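Local coordinates for Ice-binding protein (Colwellia, PDB 3WP9), which binds to the surface of ice crystals and inhibits their growth, and also suppresses ice recrystallization, at residues F14-K19 / S28-N33; I22-P27 / C48-G53. One frame throughout, in Å; residues are numbered along the deposited sequence.

Contact 1. Residues F14-K19 / S28-N33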
loop_
_atom_site.group_PDB
_atom_site.type_symbol
_atom_site.label_atom_id
_atom_site.label_comp_id
_atom_site.label_asym_id
_atom_site.label_seq_id
_atom_site.Cartn_x
_atom_site.Cartn_y
_atom_site.Cartn_z
ATOM N N PHE A 14 -8.412 -5.166 4.119
ATOM C CA PHE A 14 -7.204 -4.997 4.965
ATOM C C PHE A 14 -6.470 -3.693 4.691
ATOM O O PHE A 14 -6.339 -3.237 3.523
ATOM C CB PHE A 14 -6.245 -6.175 4.735
ATOM C CG PHE A 14 -6.736 -7.477 5.283
ATOM C CD1 PHE A 14 -6.420 -7.891 6.592
ATOM C CD2 PHE A 14 -7.580 -8.306 4.523
ATOM C CE1 PHE A 14 -6.864 -9.081 7.126
ATOM C CE2 PHE A 14 -8.037 -9.519 5.044
ATOM C CZ PHE A 14 -7.681 -9.925 6.339
ATOM N N THR A 15 -5.987 -3.091 5.791
ATOM C CA THR A 15 -5.035 -1.977 5.737
ATOM C C THR A 15 -3.563 -2.411 5.583
ATOM O O THR A 15 -2.781 -1.766 4.813
ATOM C CB THR A 15 -5.222 -1.093 6.954
ATOM O OG1 THR A 15 -6.579 -0.568 6.921
ATOM C CG2 THR A 15 -4.220 0.037 6.890
ATOM N N ILE A 16 -3.307 -3.592 6.169
ATOM C CA ILE A 16 -1.983 -4.291 5.935
ATOM C C ILE A 16 -2.311 -5.766 5.755
ATOM O O ILE A 16 -2.945 -6.339 6.646
ATOM C CB ILE A 16 -0.973 -4.085 7.104
ATOM C CG1 ILE A 16 -0.755 -2.599 7.403
ATOM C CG2 ILE A 16 0.383 -4.686 6.669
ATOM C CD1 ILE A 16 0.091 -2.256 8.647
ATOM N N LEU A 17 -1.806 -6.361 4.677
ATOM C CA LEU A 17 -1.948 -7.792 4.420
ATOM C C LEU A 17 -0.596 -8.158 3.874
ATOM O O LEU A 17 -0.090 -7.522 3.003
ATOM C CB LEU A 17 -3.040 -8.088 3.346
ATOM C CG LEU A 17 -3.217 -9.624 3.106
ATOM C CD1 LEU A 17 -3.706 -10.346 4.355
ATOM C CD2 LEU A 17 -4.150 -9.792 1.923
ATOM N N SER A 18 -0.003 -9.215 4.413
ATOM C CA SER A 18 1.247 -9.759 3.856
ATOM C C SER A 18 1.241 -11.288 3.865
ATOM O O SER A 18 0.365 -11.920 4.541
ATOM C CB SER A 18 2.450 -9.272 4.699
ATOM O OG SER A 18 2.442 -9.938 5.946
ATOM N N LYS A 19 2.282 -11.849 3.275
ATOM C CA LYS A 19 2.388 -13.332 3.257
ATOM C C LYS A 19 3.372 -13.875 4.239
ATOM O O LYS A 19 3.307 -15.076 4.625
ATOM C CB LYS A 19 2.792 -13.783 1.882
ATOM C CG LYS A 19 1.670 -13.454 0.889
ATOM C CD LYS A 19 1.839 -14.012 -0.490
ATOM C CE LYS A 19 1.988 -15.524 -0.466
ATOM N NZ LYS A 19 2.077 -15.932 -1.909
ATOM N N SER A 28 3.167 2.115 16.664
ATOM C CA SER A 28 2.554 2.498 15.432
ATOM C C SER A 28 1.084 2.497 15.729
ATOM O O SER A 28 0.686 1.966 16.764
ATOM C CB SER A 28 2.854 1.446 14.359
ATOM O OG SER A 28 4.202 1.662 13.972
ATOM N N THR A 29 0.314 3.098 14.853
ATOM C CA THR A 29 -1.137 3.031 14.926
ATOM C C THR A 29 -1.653 2.642 13.587
ATOM O O THR A 29 -1.323 3.299 12.557
ATOM C CB THR A 29 -1.698 4.417 15.225
ATOM O OG1 THR A 29 -1.239 4.826 16.512
ATOM C CG2 THR A 29 -3.216 4.351 15.312
ATOM N N VAL A 30 -2.400 1.558 13.521
ATOM C CA VAL A 30 -2.959 1.088 12.277
ATOM C C VAL A 30 -4.485 1.176 12.445
ATOM O O VAL A 30 -4.999 0.517 13.330
ATOM C CB VAL A 30 -2.545 -0.370 11.958
ATOM C CG1 VAL A 30 -3.145 -0.818 10.655
ATOM C CG2 VAL A 30 -1.012 -0.427 11.907
ATOM N N THR A 31 -5.122 2.074 11.695
ATOM C CA THR A 31 -6.609 2.119 11.746
ATOM C C THR A 31 -7.131 1.306 10.565
ATOM O O THR A 31 -7.070 1.804 9.429
ATOM C CB THR A 31 -7.084 3.574 11.601
ATOM O OG1 THR A 31 -6.573 4.375 12.689
ATOM C CG2 THR A 31 -8.613 3.626 11.644
ATOM N N GLY A 32 -7.603 0.084 10.829
ATOM C CA GLY A 32 -8.044 -0.884 9.842
ATOM C C GLY A 32 -7.654 -2.279 10.340
ATOM O O GLY A 32 -7.176 -2.427 11.463
ATOM N N ASN A 33 -7.888 -3.286 9.518
ATOM C CA ASN A 33 -7.606 -4.669 9.772
ATOM C C ASN A 33 -6.221 -5.013 9.247
ATOM O O ASN A 33 -5.750 -4.481 8.231
ATOM C CB ASN A 33 -8.645 -5.525 9.059
ATOM C CG ASN A 33 -10.049 -5.106 9.436
ATOM O OD1 ASN A 33 -10.376 -4.980 10.621
ATOM N ND2 ASN A 33 -10.861 -4.815 8.432
HETATM O O HOH W 1 -8.955 -2.118 6.753
#
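Asn33 and Thr15 carry this contact, chiefly through the backbone carbonyl of the asparagine. Asn33 O accepts from Thr15 N at 2.8 Å. The same oxygen takes a second, weak bond from the next amide along, Ile16 N, at 3.3 Å, so one acceptor gathers two successive N-H groups where the chain turns a corner at Thr15 and Ile16. The Asn33 side chain is held by other partners: ND2 donates to Thr13 O, and OD1 receives Ala54 N. Strands 14-18 and 33-36 are neighbours in one parallel sheet of the right-handed beta-helix, while strand 29-31 belongs to another face, and the contact therefore spans a corner between successive turns. Water 1 bridges Thr15 OG1 and Asn33 N, lying 2.8 Å from that hydroxyl oxygen. With chi1 at -61°, Thr15 OG1 sits beside its own backbone N and comes within 3.3 Å of Gly32 CA. The Thr15 and Val30 side chains slide past each other in opposite directions, Thr15 CG2 lying 4.0 Å from Val30 CG1. Beside them, the Ile16 side chain crosses that of Val30 at about a right angle, its CD1 3.9 Å from Val30 CG2, and Val207 and Leu209 pack against the same isoleucine.

Contact 2. Residues I22-P27 / C48-G53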
loop_
_atom_site.group_PDB
_atom_site.type_symbol
_atom_site.label_atom_id
_atom_site.label_comp_id
_atom_site.label_asym_id
_atom_site.label_seq_id
_atom_site.Cartn_x
_atom_site.Cartn_y
_atom_site.Cartn_z
ATOM N N ILE A 22 4.522 -9.392 9.595
ATOM C CA ILE A 22 4.453 -7.925 9.744
ATOM C C ILE A 22 5.328 -7.567 10.943
ATOM O O ILE A 22 5.130 -8.098 12.059
ATOM C CB ILE A 22 3.019 -7.422 9.998
ATOM C CG1 ILE A 22 2.034 -7.775 8.870
ATOM C CG2 ILE A 22 3.072 -5.950 10.282
ATOM C CD1 ILE A 22 0.619 -7.321 9.220
ATOM N N THR A 23 6.338 -6.688 10.730
ATOM C CA THR A 23 7.227 -6.310 11.843
ATOM C C THR A 23 6.932 -4.864 12.259
ATOM O O THR A 23 6.411 -4.056 11.456
ATOM C CB THR A 23 8.738 -6.433 11.556
ATOM O OG1 THR A 23 9.110 -5.511 10.565
ATOM C CG2 THR A 23 9.117 -7.787 11.018
ATOM N N ASP A 24 7.290 -4.519 13.474
ATOM C CA ASP A 24 7.027 -3.209 13.944
ATOM C C ASP A 24 7.985 -2.710 15.016
ATOM O O ASP A 24 8.264 -3.416 16.012
ATOM C CB ASP A 24 5.620 -3.230 14.540
ATOM C CG ASP A 24 5.201 -1.854 15.144
ATOM O OD1 ASP A 24 5.081 -0.871 14.398
ATOM O OD2 ASP A 24 4.950 -1.764 16.370
ATOM N N VAL A 25 8.393 -1.454 14.879
ATOM C CA VAL A 25 9.097 -0.730 15.924
ATOM C C VAL A 25 8.041 0.162 16.556
ATOM O O VAL A 25 7.543 1.074 15.943
ATOM C CB VAL A 25 10.278 0.112 15.364
ATOM C CG1 VAL A 25 10.875 0.951 16.483
ATOM C CG2 VAL A 25 11.350 -0.781 14.657
ATOM N N TYR A 26 7.652 -0.230 17.776
ATOM C CA TYR A 26 6.547 0.351 18.562
ATOM C C TYR A 26 6.882 1.807 18.941
ATOM O O TYR A 26 8.038 2.151 19.188
ATOM C CB TYR A 26 6.434 -0.490 19.847
ATOM C CG TYR A 26 5.275 -0.193 20.744
ATOM C CD1 TYR A 26 4.061 -0.887 20.588
ATOM C CD2 TYR A 26 5.383 0.744 21.776
ATOM C CE1 TYR A 26 2.953 -0.646 21.407
ATOM C CE2 TYR A 26 4.281 0.997 22.612
ATOM C CZ TYR A 26 3.068 0.321 22.410
ATOM O OH TYR A 26 1.966 0.575 23.216
ATOM N N PRO A 27 5.882 2.672 19.006
ATOM C CA PRO A 27 4.463 2.375 18.692
ATOM C C PRO A 27 4.005 2.895 17.321
ATOM O O PRO A 27 4.404 3.990 16.920
ATOM C CB PRO A 27 3.728 3.223 19.754
ATOM C CG PRO A 27 4.549 4.474 19.876
ATOM C CD PRO A 27 6.035 3.971 19.689
ATOM N N CYS A 48 -1.626 -5.762 20.114
ATOM C CA CYS A 48 -3.047 -5.552 19.952
ATOM C C CYS A 48 -3.393 -4.084 20.136
ATOM O O CYS A 48 -4.301 -3.557 19.471
ATOM C CB CYS A 48 -3.793 -6.477 20.915
ATOM S SG CYS A 48 -3.730 -8.179 20.312
ATOM N N ASP A 49 -2.649 -3.369 20.958
ATOM C CA ASP A 49 -2.949 -1.928 21.166
ATOM C C ASP A 49 -2.540 -1.014 19.994
ATOM O O ASP A 49 -2.854 0.178 19.945
ATOM C CB ASP A 49 -2.419 -1.412 22.510
ATOM C CG ASP A 49 -0.892 -1.643 22.705
ATOM O OD1 ASP A 49 -0.075 -1.495 21.762
ATOM O OD2 ASP A 49 -0.483 -1.980 23.847
ATOM N N GLU A 50 -1.853 -1.567 19.021
ATOM C CA GLU A 50 -1.486 -0.764 17.879
ATOM C C GLU A 50 -2.490 -0.876 16.707
ATOM O O GLU A 50 -2.303 -0.171 15.702
ATOM C CB GLU A 50 -0.063 -1.141 17.364
ATOM C CG GLU A 50 0.994 -0.983 18.431
ATOM C CD GLU A 50 2.318 -1.522 17.954
ATOM O OE1 GLU A 50 3.117 -0.694 17.409
ATOM O OE2 GLU A 50 2.514 -2.770 18.049
ATOM N N VAL A 51 -3.507 -1.744 16.794
ATOM C CA VAL A 51 -4.418 -1.977 15.677
ATOM C C VAL A 51 -5.843 -1.576 16.170
ATOM O O VAL A 51 -6.302 -2.114 17.197
ATOM C CB VAL A 51 -4.358 -3.447 15.170
ATOM C CG1 VAL A 51 -5.275 -3.684 13.983
ATOM C CG2 VAL A 51 -2.920 -3.784 14.719
ATOM N N THR A 52 -6.483 -0.597 15.514
ATOM C CA THR A 52 -7.907 -0.380 15.878
ATOM C C THR A 52 -8.950 -1.316 15.289
ATOM O O THR A 52 -10.057 -1.393 15.849
ATOM C CB THR A 52 -8.358 1.020 15.577
ATOM O OG1 THR A 52 -8.322 1.183 14.142
ATOM C CG2 THR A 52 -7.470 2.044 16.369
ATOM N N GLY A 53 -8.688 -1.998 14.187
ATOM C CA GLY A 53 -9.552 -3.055 13.705
ATOM C C GLY A 53 -9.204 -4.449 14.181
ATOM O O GLY A 53 -8.801 -4.639 15.328
#
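Glu50 reaches out of the short 3-10 segment 48-50 and is met by both Tyr26 and Asp24. Its chain is extended beyond CG (chi2 173°), carrying the carboxylate to the turn that follows strand 22-25. Here the packing is tight around a buried residue: Tyr26 CD1 lies 3.2 Å from Glu50 CD, and Tyr26 CE1 is 3.6 Å from Glu50 CG, the ring plane inclined by 54° to the carboxylate. Asp24 comes tip to tip with the same group, the two carboxylate planes 55° apart, but the modelled separation of their oxygens is too short to be trusted and its nature is doubtful. Both acids have further partners: Glu50 OE1 accepts from Ser28 N and Glu50 OE2 from Asn47 N, while Asp24 OD1 is hydrogen-bonded to Ser28 OG. Pro27, which follows a cis peptide bond, lays its CB 3.5 Å above one face of the Tyr26 ring, offset toward the rim.

On the solvent side Tyr26 and Asp49 are both exposed, and a single bond joins their polar ends: Tyr26 OH donates to Asp49 OD1 at 3.3 Å, meeting it from well above the carboxylate plane. The contact thus joins an edge strand of the right-handed beta-helix, 22-25, which lies next to strand 207-210, to the 3-10 turn of the 48-53 segment. That segment, in the loop connecting strand 33-36 to strand 55-57, is tied by the Cys48-Cys66 disulfide to the chain just before strand 67-69.

From the N terminus, the chain runs through strand 14-18, then strand 22-25, then strand 29-31, and enters strand 33-36. Contact 1 closes this first circuit of the beta-helix, bringing 28-33 back beside 14-19. Contact 2 starts inside that circuit, at 22-27, and ends beyond it, at 48-53, so the two cross along the chain instead of nesting. Their centres are 9 Å apart, and they meet directly: Val30 N lies 2.8 Å from Glu50 O and Val30 O 2.9 Å from Thr52 N, both probable hydrogen bonds. Strand 29-31 thus joins the corner of contact 1 to the loop that leads toward strand 55-57.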